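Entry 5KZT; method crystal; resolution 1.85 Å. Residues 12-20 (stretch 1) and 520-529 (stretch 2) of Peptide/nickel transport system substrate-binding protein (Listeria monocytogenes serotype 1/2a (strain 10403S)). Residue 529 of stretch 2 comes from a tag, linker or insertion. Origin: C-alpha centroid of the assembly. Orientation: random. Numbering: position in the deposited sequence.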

# COMPACT_ATOMS: atom_id res chain seq x y z
N SER A 12 24.19 4.91 -21.70
CA SER A 12 25.10 4.10 -22.58
C SER A 12 24.82 2.60 -22.48
O SER A 12 24.39 2.10 -21.42
N GLY A 13 25.09 1.87 -23.57
CA GLY A 13 24.76 0.44 -23.67
C GLY A 13 23.27 0.14 -23.81
O GLY A 13 22.44 1.05 -23.90
N GLU A 14 22.93 -1.14 -23.81
CA GLU A 14 21.54 -1.60 -23.98
C GLU A 14 20.65 -1.18 -22.80
O GLU A 14 20.98 -1.41 -21.64
N GLN A 15 19.50 -0.60 -23.12
CA GLN A 15 18.60 -0.05 -22.13
C GLN A 15 17.51 -1.06 -21.78
O GLN A 15 16.33 -0.83 -22.03
N VAL A 16 17.94 -2.17 -21.19
CA VAL A 16 17.05 -3.23 -20.73
C VAL A 16 17.39 -3.46 -19.27
O VAL A 16 18.55 -3.70 -18.94
N LEU A 17 16.37 -3.39 -18.41
CA LEU A 17 16.54 -3.47 -16.96
C LEU A 17 15.88 -4.76 -16.47
O LEU A 17 14.79 -5.11 -16.93
N ASN A 18 16.56 -5.48 -15.59
CA ASN A 18 16.09 -6.78 -15.06
C ASN A 18 15.89 -6.70 -13.55
O ASN A 18 16.84 -6.52 -12.78
N LEU A 19 14.63 -6.83 -13.12
CA LEU A 19 14.24 -6.63 -11.73
C LEU A 19 13.61 -7.89 -11.20
O LEU A 19 13.29 -8.81 -11.96
N THR A 20 13.47 -7.94 -9.88
CA THR A 20 12.74 -9.00 -9.20
C THR A 20 11.57 -8.42 -8.41
O THR A 20 11.54 -7.22 -8.09
N THR A 520 8.77 4.87 -10.01
CA THR A 520 8.43 5.38 -11.33
C THR A 520 9.66 5.14 -12.19
O THR A 520 10.70 5.77 -11.97
N TYR A 521 9.55 4.21 -13.15
CA TYR A 521 10.66 3.86 -14.02
C TYR A 521 10.77 4.74 -15.26
O TYR A 521 11.71 4.55 -16.05
N LYS A 522 9.82 5.67 -15.43
CA LYS A 522 9.67 6.48 -16.64
C LYS A 522 11.00 7.00 -17.18
O LYS A 522 11.26 6.82 -18.36
N GLU A 523 11.82 7.63 -16.34
CA GLU A 523 13.05 8.30 -16.80
C GLU A 523 14.32 7.62 -16.30
O GLU A 523 15.40 8.18 -16.38
N THR A 524 14.17 6.40 -15.79
CA THR A 524 15.30 5.56 -15.43
C THR A 524 16.09 5.20 -16.68
O THR A 524 15.53 5.05 -17.77
N TYR A 525 17.40 5.11 -16.54
CA TYR A 525 18.26 4.70 -17.66
C TYR A 525 19.51 4.03 -17.14
O TYR A 525 19.80 4.07 -15.94
N LEU A 526 20.27 3.42 -18.06
CA LEU A 526 21.44 2.64 -17.70
C LEU A 526 22.69 3.26 -18.34
O LEU A 526 22.64 3.68 -19.49
N THR A 527 23.77 3.32 -17.56
CA THR A 527 25.09 3.68 -18.06
C THR A 527 25.99 2.44 -18.03
O THR A 527 26.98 2.40 -17.29
N LYS A 528 25.60 1.40 -18.78
CA LYS A 528 26.36 0.13 -18.82
C LYS A 528 27.66 0.33 -19.58
O LYS A 528 27.66 0.98 -20.62
N LEU A 529 28.74 -0.23 -19.04
CA LEU A 529 30.11 -0.12 -19.58
C LEU A 529 30.47 1.26 -20.14
O LEU A 529 30.73 2.19 -19.37

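What satisfies the backbone of Leu 526? The side chain of Gln 15, whose m, m rotamer turns its amide back toward Gly 13 and brings its end up to Leu 526. Leu 526 N donates to Gln 15 OE1 (2.8 Å), and Gln 15 NE2 donates to Leu 526 O (2.9 Å), so one amide reads both backbone groups as a neighbouring strand would. The second NE2 hydrogen is spent at home, on Gly 13 O (2.9 Å from Gln 15 NE2).

How does Ser 12 join in? Ser 12 N also donates to Leu 526 O (3.0 Å), giving that carbonyl two donors, while Lys 528 N donates to Ser 12 O (3.0 Å). The side chain, chi1 p, adds a hydrogen bond in which Ser 12 OG donates to Lys 528 O (3.0 Å).

Where does the Lys 528 ammonium go? The nearly extended chain carries it to a water, with Lys 528 NZ donating to the water O at 2.7 Å; the same water donates from its O to Val 16 O (2.8 Å), bridging the stretches.

Which side chains fill the apolar part? Leu 526 (m, t) points toward stretch 1, its CD2 4.1 Å from Leu 17 CD1. Leu 19 (m, t) and Tyr 521 (chi1 m) point toward each other's stretches, with Leu 19 CD1 3.6 Å from Tyr 521 CZ; Tyr 521 OH is hydrogen-bonded elsewhere in the structure.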

# COMPACT_ATOMS: atom_id res chain seq x y z
CB SER A 12 26.56 4.36 -22.24
OG SER A 12 26.90 3.81 -20.98
CB GLU A 14 21.52 -3.12 -24.14
CG GLU A 14 20.16 -3.72 -24.44
CD GLU A 14 20.23 -5.23 -24.56
OE1 GLU A 14 20.46 -5.90 -23.52
OE2 GLU A 14 20.06 -5.74 -25.70
CB GLN A 15 18.01 1.27 -22.63
CG GLN A 15 19.05 2.33 -22.93
CD GLN A 15 19.85 2.71 -21.69
OE1 GLN A 15 19.28 3.09 -20.67
NE2 GLN A 15 21.17 2.56 -21.75
CB VAL A 16 17.22 -4.53 -21.52
CG1 VAL A 16 16.42 -5.67 -20.90
CG2 VAL A 16 16.77 -4.30 -22.96
CB LEU A 17 15.91 -2.24 -16.32
CG LEU A 17 15.89 -2.09 -14.80
CD1 LEU A 17 17.29 -2.06 -14.20
CD2 LEU A 17 15.11 -0.85 -14.41
CB ASN A 18 17.10 -7.89 -15.39
CG ASN A 18 17.19 -8.16 -16.87
OD1 ASN A 18 16.19 -8.34 -17.54
ND2 ASN A 18 18.40 -8.21 -17.38
CB LEU A 19 13.26 -5.47 -11.62
CG LEU A 19 13.73 -4.07 -12.05
CD1 LEU A 19 12.59 -3.07 -11.87
CD2 LEU A 19 14.98 -3.63 -11.31
CB THR A 20 13.62 -9.78 -8.20
OG1 THR A 20 13.90 -8.96 -7.07
CG2 THR A 20 14.90 -10.24 -8.84
CB THR A 520 8.06 6.86 -11.30
OG1 THR A 520 6.92 7.04 -10.44
CG2 THR A 520 7.73 7.36 -12.72
CB TYR A 521 10.55 2.40 -14.49
CG TYR A 521 10.38 1.39 -13.38
CD1 TYR A 521 11.17 1.44 -12.22
CD2 TYR A 521 9.45 0.39 -13.49
CE1 TYR A 521 11.02 0.50 -11.20
CE2 TYR A 521 9.29 -0.56 -12.49
CZ TYR A 521 10.07 -0.50 -11.34
OH TYR A 521 9.86 -1.44 -10.35
CB LYS A 522 8.73 7.66 -16.38
CG LYS A 522 8.48 8.58 -17.56
CD LYS A 522 7.57 9.73 -17.16
CE LYS A 522 7.58 10.80 -18.23
NZ LYS A 522 6.58 11.87 -17.97
CB GLU A 523 13.04 9.78 -16.40
CG GLU A 523 11.83 10.54 -16.94
CD GLU A 523 11.99 12.06 -16.88
OE1 GLU A 523 12.93 12.60 -17.48
OE2 GLU A 523 11.14 12.73 -16.27
CB THR A 524 14.78 4.31 -14.72
OG1 THR A 524 13.99 4.76 -13.61
CG2 THR A 524 15.91 3.40 -14.23
CB TYR A 525 18.60 5.93 -18.56
CG TYR A 525 19.49 6.95 -17.91
CD1 TYR A 525 18.96 8.00 -17.16
CD2 TYR A 525 20.88 6.88 -18.06
CE1 TYR A 525 19.79 8.93 -16.54
CE2 TYR A 525 21.71 7.81 -17.45
CZ TYR A 525 21.17 8.82 -16.70
OH TYR A 525 22.03 9.72 -16.09
CB LEU A 526 21.29 1.19 -18.17
CG LEU A 526 20.05 0.39 -17.77
CD1 LEU A 526 20.19 -1.07 -18.21
CD2 LEU A 526 19.80 0.45 -16.26
CB THR A 527 25.73 4.80 -17.22
OG1 THR A 527 25.82 4.39 -15.85
CG2 THR A 527 24.92 6.07 -17.32
CB LYS A 528 25.57 -1.00 -19.50
CG LYS A 528 24.67 -1.79 -18.57
CD LYS A 528 23.98 -2.94 -19.30
CE LYS A 528 23.70 -4.08 -18.35
NZ LYS A 528 23.01 -5.22 -19.02
CB LEU A 529 30.38 -1.21 -20.63
CG LEU A 529 30.84 -2.56 -20.05
CD1 LEU A 529 29.67 -3.38 -19.52
CD2 LEU A 529 31.64 -3.37 -21.07
O HOH W 1 20.70 -4.80 -17.61